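PDB 6NWZ: carbohydrate deacetylase Agd3 from Neosartorya fumigata, which removes N-acetyl groups from the exopolysaccharide galactosaminogalactan, probably in a zinc-dependent manner, and is required for biofilm formation by the fungus. Local coordinates for residues Gly75-Ala80 with Tyr106-Glu111; Phe299-His304 with Trp424-Gly429; Phe409-Leu414 with Asn450-Cys455. One frame throughout, in Å; residues are numbered along the deposited sequence.

Contact 1: residues Gly75-Ala80 with Tyr106-Glu111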
loop_
_atom_site.group_PDB
_atom_site.type_symbol
_atom_site.label_atom_id
_atom_site.label_comp_id
_atom_site.label_asym_id
_atom_site.label_seq_id
_atom_site.Cartn_x
_atom_site.Cartn_y
_atom_site.Cartn_z
ATOM N N GLY A 75 -18.817 -14.584 11.406
ATOM C CA GLY A 75 -18.048 -14.182 12.561
ATOM C C GLY A 75 -18.189 -12.731 12.930
ATOM O O GLY A 75 -17.682 -12.300 13.971
ATOM N N GLY A 76 -18.876 -11.959 12.101
ATOM C CA GLY A 76 -19.072 -10.552 12.372
ATOM C C GLY A 76 -20.060 -9.973 11.392
ATOM O O GLY A 76 -20.315 -10.545 10.326
ATOM N N ILE A 77 -20.628 -8.835 11.775
ATOM C CA ILE A 77 -21.607 -8.136 10.957
ATOM C C ILE A 77 -21.234 -6.663 10.918
ATOM O O ILE A 77 -20.932 -6.065 11.959
ATOM C CB ILE A 77 -23.041 -8.315 11.492
ATOM C CG1 ILE A 77 -23.331 -9.797 11.758
ATOM C CG2 ILE A 77 -24.037 -7.741 10.502
ATOM C CD1 ILE A 77 -24.549 -10.052 12.627
ATOM N N VAL A 78 -21.237 -6.083 9.720
ATOM C CA VAL A 78 -20.982 -4.662 9.520
ATOM C C VAL A 78 -22.156 -4.083 8.750
ATOM O O VAL A 78 -22.536 -4.611 7.699
ATOM C CB VAL A 78 -19.664 -4.410 8.764
ATOM C CG1 VAL A 78 -19.203 -2.973 8.974
ATOM C CG2 VAL A 78 -18.592 -5.397 9.192
ATOM N N VAL A 79 -22.734 -3.005 9.275
ATOM C CA VAL A 79 -23.881 -2.353 8.658
ATOM C C VAL A 79 -23.564 -0.876 8.500
ATOM O O VAL A 79 -23.170 -0.214 9.466
ATOM C CB VAL A 79 -25.164 -2.535 9.487
ATOM C CG1 VAL A 79 -26.382 -2.161 8.649
ATOM C CG2 VAL A 79 -25.261 -3.960 10.014
ATOM N N ALA A 80 -23.752 -0.361 7.290
ATOM C CA ALA A 80 -23.444 1.024 6.969
ATOM C C ALA A 80 -24.734 1.834 6.914
ATOM O O ALA A 80 -25.634 1.520 6.126
ATOM C CB ALA A 80 -22.693 1.115 5.641
ATOM N N TYR A 106 -29.690 -9.562 16.095
ATOM C CA TYR A 106 -29.362 -9.466 17.516
ATOM C C TYR A 106 -29.390 -10.836 18.181
ATOM O O TYR A 106 -28.557 -11.133 19.046
ATOM C CB TYR A 106 -30.329 -8.515 18.226
ATOM C CG TYR A 106 -30.330 -7.099 17.697
ATOM C CD1 TYR A 106 -29.225 -6.577 17.035
ATOM C CD2 TYR A 106 -31.443 -6.281 17.858
ATOM C CE1 TYR A 106 -29.230 -5.281 16.549
ATOM C CE2 TYR A 106 -31.455 -4.986 17.377
ATOM C CZ TYR A 106 -30.348 -4.492 16.724
ATOM O OH TYR A 106 -30.361 -3.204 16.245
ATOM N N ALA A 107 -30.347 -11.683 17.794
ATOM C CA ALA A 107 -30.419 -13.025 18.359
ATOM C C ALA A 107 -29.199 -13.847 17.972
ATOM O O ALA A 107 -28.676 -14.619 18.786
ATOM C CB ALA A 107 -31.700 -13.721 17.902
ATOM N N TYR A 108 -28.731 -13.695 16.732
ATOM C CA TYR A 108 -27.527 -14.397 16.309
ATOM C C TYR A 108 -26.318 -13.943 17.117
ATOM O O TYR A 108 -25.498 -14.770 17.534
ATOM C CB TYR A 108 -27.295 -14.185 14.813
ATOM C CG TYR A 108 -26.050 -14.857 14.284
ATOM C CD1 TYR A 108 -25.937 -16.244 14.270
ATOM C CD2 TYR A 108 -24.989 -14.108 13.794
ATOM C CE1 TYR A 108 -24.797 -16.864 13.787
ATOM C CE2 TYR A 108 -23.845 -14.718 13.307
ATOM C CZ TYR A 108 -23.754 -16.096 13.306
ATOM O OH TYR A 108 -22.619 -16.705 12.822
ATOM N N GLN A 109 -26.204 -12.633 17.365
ATOM C CA GLN A 109 -25.084 -12.114 18.147
ATOM C C GLN A 109 -25.026 -12.748 19.530
ATOM O O GLN A 109 -23.939 -13.034 20.046
ATOM C CB GLN A 109 -25.188 -10.596 18.283
ATOM C CG GLN A 109 -25.077 -9.823 16.991
ATOM C CD GLN A 109 -24.859 -8.345 17.234
ATOM O OE1 GLN A 109 -25.672 -7.509 16.840
ATOM N NE2 GLN A 109 -23.751 -8.014 17.890
ATOM N N LEU A 110 -26.185 -12.969 20.151
ATOM C CA LEU A 110 -26.212 -13.493 21.511
ATOM C C LEU A 110 -25.885 -14.981 21.552
ATOM O O LEU A 110 -25.039 -15.413 22.343
ATOM C CB LEU A 110 -27.577 -13.226 22.143
ATOM C CG LEU A 110 -27.811 -11.766 22.526
ATOM C CD1 LEU A 110 -29.241 -11.554 22.977
ATOM C CD2 LEU A 110 -26.837 -11.357 23.618
ATOM N N GLU A 111 -26.543 -15.781 20.708
ATOM C CA GLU A 111 -26.378 -17.230 20.787
ATOM C C GLU A 111 -24.976 -17.669 20.386
ATOM O O GLU A 111 -24.476 -18.677 20.899
ATOM C CB GLU A 111 -27.416 -17.928 19.908
ATOM C CG GLU A 111 -28.220 -19.013 20.615
ATOM C CD GLU A 111 -27.365 -20.174 21.088
ATOM O OE1 GLU A 111 -26.961 -20.176 22.271
ATOM O OE2 GLU A 111 -27.095 -21.083 20.277
#

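Contact 2: residues Phe299-His304 with Trp424-Gly429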
loop_
_atom_site.group_PDB
_atom_site.type_symbol
_atom_site.label_atom_id
_atom_site.label_comp_id
_atom_site.label_asym_id
_atom_site.label_seq_id
_atom_site.Cartn_x
_atom_site.Cartn_y
_atom_site.Cartn_z
ATOM N N PHE A 299 15.199 0.353 3.399
ATOM C CA PHE A 299 16.343 0.652 2.550
ATOM C C PHE A 299 15.844 1.249 1.242
ATOM O O PHE A 299 14.656 1.178 0.911
ATOM C CB PHE A 299 17.223 -0.585 2.303
ATOM C CG PHE A 299 16.546 -1.697 1.539
ATOM C CD1 PHE A 299 16.474 -1.671 0.153
ATOM C CD2 PHE A 299 16.018 -2.791 2.207
ATOM C CE1 PHE A 299 15.866 -2.701 -0.547
ATOM C CE2 PHE A 299 15.412 -3.824 1.514
ATOM C CZ PHE A 299 15.335 -3.778 0.134
ATOM N N VAL A 300 16.774 1.837 0.494
ATOM C CA VAL A 300 16.469 2.542 -0.746
ATOM C C VAL A 300 16.889 1.675 -1.923
ATOM O O VAL A 300 18.041 1.226 -1.995
ATOM C CB VAL A 300 17.174 3.908 -0.791
ATOM C CG1 VAL A 300 16.797 4.651 -2.055
ATOM C CG2 VAL A 300 16.827 4.721 0.449
ATOM N N GLU A 301 15.959 1.448 -2.851
ATOM C CA GLU A 301 16.191 0.625 -4.031
ATOM C C GLU A 301 16.430 1.508 -5.247
ATOM O O GLU A 301 15.699 2.476 -5.479
ATOM C CB GLU A 301 15.005 -0.306 -4.291
ATOM C CG GLU A 301 15.308 -1.467 -5.224
ATOM C CD GLU A 301 14.153 -2.446 -5.322
ATOM O OE1 GLU A 301 12.989 -1.995 -5.269
ATOM O OE2 GLU A 301 14.409 -3.666 -5.444
ATOM N N VAL A 302 17.442 1.150 -6.035
ATOM C CA VAL A 302 17.962 2.000 -7.099
ATOM C C VAL A 302 17.839 1.274 -8.436
ATOM O O VAL A 302 18.164 0.083 -8.536
ATOM C CB VAL A 302 19.425 2.394 -6.826
ATOM C CG1 VAL A 302 19.965 3.219 -7.973
ATOM C CG2 VAL A 302 19.514 3.167 -5.525
ATOM N N GLY A 303 17.371 1.991 -9.455
ATOM C CA GLY A 303 17.316 1.477 -10.804
ATOM C C GLY A 303 18.386 2.128 -11.657
ATOM O O GLY A 303 18.408 3.352 -11.812
ATOM N N HIS A 304 19.276 1.302 -12.208
ATOM C CA HIS A 304 20.485 1.770 -12.872
ATOM C C HIS A 304 20.325 1.792 -14.387
ATOM O O HIS A 304 19.628 0.964 -14.973
ATOM C CB HIS A 304 21.679 0.880 -12.517
ATOM C CG HIS A 304 21.973 0.809 -11.052
ATOM N ND1 HIS A 304 22.609 1.825 -10.374
ATOM C CD2 HIS A 304 21.728 -0.160 -10.138
ATOM C CE1 HIS A 304 22.741 1.487 -9.104
ATOM N NE2 HIS A 304 22.215 0.288 -8.935
ATOM N N TRP A 424 20.640 -7.047 -1.733
ATOM C CA TRP A 424 19.293 -6.755 -2.212
ATOM C C TRP A 424 19.377 -6.485 -3.710
ATOM O O TRP A 424 19.772 -5.394 -4.132
ATOM C CB TRP A 424 18.708 -5.569 -1.455
ATOM C CG TRP A 424 18.463 -5.853 -0.005
ATOM C CD1 TRP A 424 17.902 -6.979 0.525
ATOM C CD2 TRP A 424 18.783 -5.005 1.105
ATOM N NE1 TRP A 424 17.843 -6.880 1.894
ATOM C CE2 TRP A 424 18.377 -5.677 2.275
ATOM C CE3 TRP A 424 19.368 -3.742 1.221
ATOM C CZ2 TRP A 424 18.537 -5.128 3.545
ATOM C CZ3 TRP A 424 19.529 -3.199 2.485
ATOM C CH2 TRP A 424 19.114 -3.891 3.629
ATOM N N PHE A 425 19.002 -7.483 -4.509
ATOM C CA PHE A 425 19.076 -7.394 -5.958
ATOM C C PHE A 425 17.891 -8.115 -6.587
ATOM O O PHE A 425 17.461 -9.165 -6.100
ATOM C CB PHE A 425 20.387 -7.992 -6.480
ATOM C CG PHE A 425 20.525 -7.933 -7.969
ATOM C CD1 PHE A 425 20.777 -6.731 -8.605
ATOM C CD2 PHE A 425 20.399 -9.080 -8.734
ATOM C CE1 PHE A 425 20.903 -6.674 -9.979
ATOM C CE2 PHE A 425 20.526 -9.031 -10.107
ATOM C CZ PHE A 425 20.778 -7.828 -10.731
ATOM N N THR A 426 17.372 -7.542 -7.670
ATOM C CA THR A 426 16.247 -8.098 -8.414
ATOM C C THR A 426 16.752 -8.582 -9.767
ATOM O O THR A 426 17.302 -7.794 -10.545
ATOM C CB THR A 426 15.137 -7.059 -8.597
ATOM O OG1 THR A 426 14.603 -6.685 -7.320
ATOM C CG2 THR A 426 14.026 -7.613 -9.467
ATOM N N SER A 427 16.564 -9.874 -10.046
ATOM C CA SER A 427 17.075 -10.479 -11.269
ATOM C C SER A 427 15.999 -10.797 -12.297
ATOM O O SER A 427 16.329 -10.973 -13.474
ATOM C CB SER A 427 17.850 -11.767 -10.944
ATOM O OG SER A 427 17.037 -12.714 -10.267
ATOM N N ASN A 428 14.733 -10.869 -11.890
ATOM C CA ASN A 428 13.645 -11.223 -12.791
ATOM C C ASN A 428 12.720 -10.049 -13.076
ATOM O O ASN A 428 11.624 -10.251 -13.613
ATOM C CB ASN A 428 12.845 -12.395 -12.218
ATOM C CG ASN A 428 12.185 -12.057 -10.893
ATOM O OD1 ASN A 428 12.541 -11.077 -10.242
ATOM N ND2 ASN A 428 11.223 -12.875 -10.485
ATOM N N GLY A 429 13.131 -8.831 -12.733
ATOM C CA GLY A 429 12.281 -7.672 -12.928
ATOM C C GLY A 429 13.088 -6.448 -13.299
ATOM O O GLY A 429 14.291 -6.359 -13.031
#

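Contact 3: residues Phe409-Leu414 with Asn450-Cys455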
loop_
_atom_site.group_PDB
_atom_site.type_symbol
_atom_site.label_atom_id
_atom_site.label_comp_id
_atom_site.label_asym_id
_atom_site.label_seq_id
_atom_site.Cartn_x
_atom_site.Cartn_y
_atom_site.Cartn_z
ATOM N N PHE A 409 22.414 -5.795 -22.384
ATOM C CA PHE A 409 23.589 -4.976 -22.102
ATOM C C PHE A 409 23.618 -4.547 -20.643
ATOM O O PHE A 409 24.663 -4.609 -19.987
ATOM C CB PHE A 409 23.617 -3.750 -23.015
ATOM C CG PHE A 409 24.269 -3.992 -24.347
ATOM C CD1 PHE A 409 23.794 -4.973 -25.202
ATOM C CD2 PHE A 409 25.345 -3.218 -24.754
ATOM C CE1 PHE A 409 24.389 -5.185 -26.433
ATOM C CE2 PHE A 409 25.945 -3.426 -25.987
ATOM C CZ PHE A 409 25.465 -4.409 -26.825
ATOM N N ASN A 410 22.476 -4.107 -20.118
ATOM C CA ASN A 410 22.430 -3.693 -18.724
ATOM C C ASN A 410 22.643 -4.876 -17.787
ATOM O O ASN A 410 23.168 -4.700 -16.683
ATOM C CB ASN A 410 21.102 -2.999 -18.429
ATOM C CG ASN A 410 21.241 -1.880 -17.420
ATOM O OD1 ASN A 410 22.197 -1.104 -17.462
ATOM N ND2 ASN A 410 20.288 -1.793 -16.500
ATOM N N GLN A 411 22.249 -6.081 -18.208
ATOM C CA GLN A 411 22.522 -7.268 -17.403
ATOM C C GLN A 411 24.018 -7.556 -17.352
ATOM O O GLN A 411 24.568 -7.847 -16.283
ATOM C CB GLN A 411 21.763 -8.475 -17.961
ATOM C CG GLN A 411 20.255 -8.414 -17.780
ATOM C CD GLN A 411 19.521 -9.479 -18.579
ATOM O OE1 GLN A 411 18.421 -9.900 -18.214
ATOM N NE2 GLN A 411 20.123 -9.916 -19.679
ATOM N N ALA A 412 24.691 -7.485 -18.504
ATOM C CA ALA A 412 26.129 -7.727 -18.534
ATOM C C ALA A 412 26.880 -6.651 -17.765
ATOM O O ALA A 412 27.862 -6.944 -17.074
ATOM C CB ALA A 412 26.622 -7.799 -19.978
ATOM N N TRP A 413 26.425 -5.401 -17.872
ATOM C CA TRP A 413 27.040 -4.321 -17.109
ATOM C C TRP A 413 26.858 -4.532 -15.610
ATOM O O TRP A 413 27.809 -4.367 -14.835
ATOM C CB TRP A 413 26.454 -2.977 -17.548
ATOM C CG TRP A 413 26.930 -1.818 -16.729
ATOM C CD1 TRP A 413 28.115 -1.151 -16.858
ATOM C CD2 TRP A 413 26.229 -1.186 -15.653
ATOM N NE1 TRP A 413 28.195 -0.142 -15.926
ATOM C CE2 TRP A 413 27.048 -0.142 -15.175
ATOM C CE3 TRP A 413 24.988 -1.400 -15.047
ATOM C CZ2 TRP A 413 26.665 0.682 -14.120
ATOM C CZ3 TRP A 413 24.609 -0.579 -14.001
ATOM C CH2 TRP A 413 25.446 0.449 -13.547
ATOM N N LEU A 414 25.648 -4.902 -15.182
ATOM C CA LEU A 414 25.423 -5.190 -13.767
ATOM C C LEU A 414 26.285 -6.350 -13.286
ATOM O O LEU A 414 26.665 -6.393 -12.111
ATOM C CB LEU A 414 23.946 -5.497 -13.516
ATOM C CG LEU A 414 22.980 -4.313 -13.517
ATOM C CD1 LEU A 414 21.533 -4.791 -13.538
ATOM C CD2 LEU A 414 23.234 -3.440 -12.305
ATOM N N ASN A 450 15.135 -12.557 -22.063
ATOM C CA ASN A 450 16.073 -12.506 -20.956
ATOM C C ASN A 450 15.319 -12.869 -19.675
ATOM O O ASN A 450 14.123 -13.163 -19.695
ATOM C CB ASN A 450 16.738 -11.134 -20.888
ATOM C CG ASN A 450 17.464 -10.777 -22.178
ATOM O OD1 ASN A 450 18.640 -11.100 -22.355
ATOM N ND2 ASN A 450 16.761 -10.113 -23.090
ATOM N N GLY A 451 16.008 -12.855 -18.542
ATOM C CA GLY A 451 15.392 -13.368 -17.328
ATOM C C GLY A 451 14.211 -12.609 -16.742
ATOM O O GLY A 451 13.842 -12.862 -15.591
ATOM N N ILE A 452 13.592 -11.708 -17.509
ATOM C CA ILE A 452 12.611 -10.765 -16.973
ATOM C C ILE A 452 11.220 -11.377 -17.035
ATOM O O ILE A 452 10.776 -11.842 -18.093
ATOM C CB ILE A 452 12.659 -9.425 -17.729
ATOM C CG1 ILE A 452 14.066 -8.838 -17.681
ATOM C CG2 ILE A 452 11.665 -8.436 -17.138
ATOM C CD1 ILE A 452 14.684 -8.872 -16.307
ATOM N N ARG A 453 10.527 -11.368 -15.895
ATOM C CA ARG A 453 9.178 -11.898 -15.770
ATOM C C ARG A 453 8.185 -10.898 -15.199
ATOM O O ARG A 453 6.978 -11.067 -15.401
ATOM C CB ARG A 453 9.176 -13.150 -14.877
ATOM C CG ARG A 453 10.094 -14.259 -15.353
ATOM C CD ARG A 453 9.499 -14.984 -16.537
ATOM N NE ARG A 453 10.379 -16.029 -17.038
ATOM C CZ ARG A 453 11.176 -15.882 -18.090
ATOM N NH1 ARG A 453 11.192 -14.732 -18.749
ATOM N NH2 ARG A 453 11.953 -16.881 -18.487
ATOM N N ASN A 454 8.652 -9.865 -14.508
ATOM C CA ASN A 454 7.783 -8.883 -13.882
ATOM C C ASN A 454 8.400 -7.503 -14.038
ATOM O O ASN A 454 9.572 -7.353 -14.395
ATOM C CB ASN A 454 7.575 -9.193 -12.401
ATOM C CG ASN A 454 8.871 -9.151 -11.627
ATOM O OD1 ASN A 454 9.357 -8.078 -11.274
ATOM N ND2 ASN A 454 9.458 -10.318 -11.385
ATOM N N CYS A 455 7.601 -6.486 -13.744
ATOM C CA CYS A 455 8.077 -5.118 -13.837
ATOM C C CYS A 455 7.212 -4.245 -12.936
ATOM O O CYS A 455 6.520 -4.745 -12.041
ATOM C CB CYS A 455 8.064 -4.638 -15.298
ATOM S SG CYS A 455 6.421 -4.256 -15.952
#

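Contact 1: residues Gly75-Ala80 with Tyr106-Glu111
The Tyr-108 ring meets the tip of Ile-77 at its edge: CD1 of Ile-77 lies near the ring plane, 4.2 Å from CD2 of Tyr-108. The Tyr-108 ring also meets that of Tyr-112 one turn further along the helix, their planes at about 35°, and Tyr-108 also touches Val-23 of strand 22-31. The Tyr-108 hydroxyl is hydrogen-bonded to the carbonyl oxygen of Tyr-74, just ahead of the strand, so the ring is held at its far end as well as along its side. Tyr-108 has CG anti to the backbone N (chi1 179°), which carries the ring off the helix toward the start of the strand, where Ile-77 meets its edge. The contact is a helix laid against a sheet in the CBM87 carbohydrate-binding region: strand 76-80 runs parallel to strands 22-31 and 115-119, and helix 99-112 lies against the face from which Ile-77 projects. Beyond CG1 the Ile-77 side chain is extended (chi2 164°), pushing CD1 toward the helix. There CD1 also approaches the aliphatic part of Gln-109, 4.4 Å from its CG. The amide of Gln-109 is engaged elsewhere: NE2 donates to the carbonyl oxygen of Val-114, and weakly to that of Glu-210, a zinc ligand. Met-116 of strand 115-119 touches both Ile-77 and Gln-109.

Contact 2: residues Phe299-His304 with Trp424-Gly429
Phe-299, just ahead of strand 300-304, stacks offset on Trp-424 of the weakly bonded strand 424-426 in the deacetylase domain, whose curled sheet is consistent with the distorted beta/alpha barrel of polysaccharide deacetylases. Strand 384-387 pairs with both 300-304 and 424-426, so the two strands are not direct neighbours. The Phe-299 ring and the six-membered ring of Trp-424 lie 3.8 Å apart between centroids, with planes only 8° from parallel. Phe-299 holds CG between its backbone N and carbonyl carbon (chi1 64°), which sets the ring against the face of the indole. CE2 of Phe-299 sits over the centre of the Trp-424 ring, whereas CE3 of Trp-424 lies over the rim of the phenyl. At the far end of the phenyl, CZ of Phe-299 comes 3.8 Å from CG of Trp-424. Glu-301 has CG anti to its backbone N (chi1 -163°) and an extended chain that brings the buried carboxylate to Thr-426. Its OE1 accepts from NE2 of Gln-253 and its OE2 from the backbone N of His-594, at the start of helix 594-607; the neighbouring N-H, of Gln-595, goes to OG1 of Thr-426. The two acceptors, OE2 of Glu-301 and OG1 of Thr-426, lie 3.6 Å apart.

Contact 3: residues Phe409-Leu414 with Asn450-Cys455
This is a small, partly buried polar contact, amide against amide, between helix 400-417 and the loop that leads from helix 441-449 into strand 454-456 of the deacetylase domain. Gln-411 reaches out from the helix with CG beside its backbone N and an extended chain beyond, so that its amide arrives across the side chain of Asn-450. NE2 of Gln-411 donates to OD1 of Asn-450 over 3.3 Å, with an angle of 146° at the hydrogen. The donor comes from above the carbonyl plane of Asn-450, 51° out of it; the two amide planes are 74° apart. OE1 of Gln-411 turns toward the start of the loop, 3.4 Å from CB of Asn-450 and 3.8 Å from the backbone N of Gly-451, too far for a hydrogen bond. Asn-450 also packs on Phe-404, Ile-407 and Ser-408 of the same helix, and Ile-452 joins it on Ile-407. Through ND2, Asn-450 donates to the carbonyl oxygen of Ala-446, in the helix just left behind. Its amide thus accepts from one helix while donating to another, a pattern that supports the modelled placing of O and N, although the long, off-plane bond to Gln-411 probably contributes only modestly.

In the fold
Contacts 2 and 3 adjoin in the deacetylase domain, their centres about 11 Å apart. The carbonyl oxygen of Asn-428, in contact 2, probably accepts from the backbone N of Arg-453, in contact 3, over 2.8 Å. It probably also accepts from the next backbone N, that of Asn-454, and helix 400-417 leads directly on to strand 424-426. Both contacts lie in the neighbourhood of the zinc site of Asp-256, His-388 and His-392, presumably the catalytic one: the side chain of His-388 is about 10 Å from that of Glu-301 and about 11 Å from that of Ile-452. Contact 1 stands apart in the CBM87 region, its centre about 47 and 53 Å from those of contacts 2 and 3; the side chain of Gln-109 is about 10 Å from another zinc, bound by Glu-210 and Leu-684.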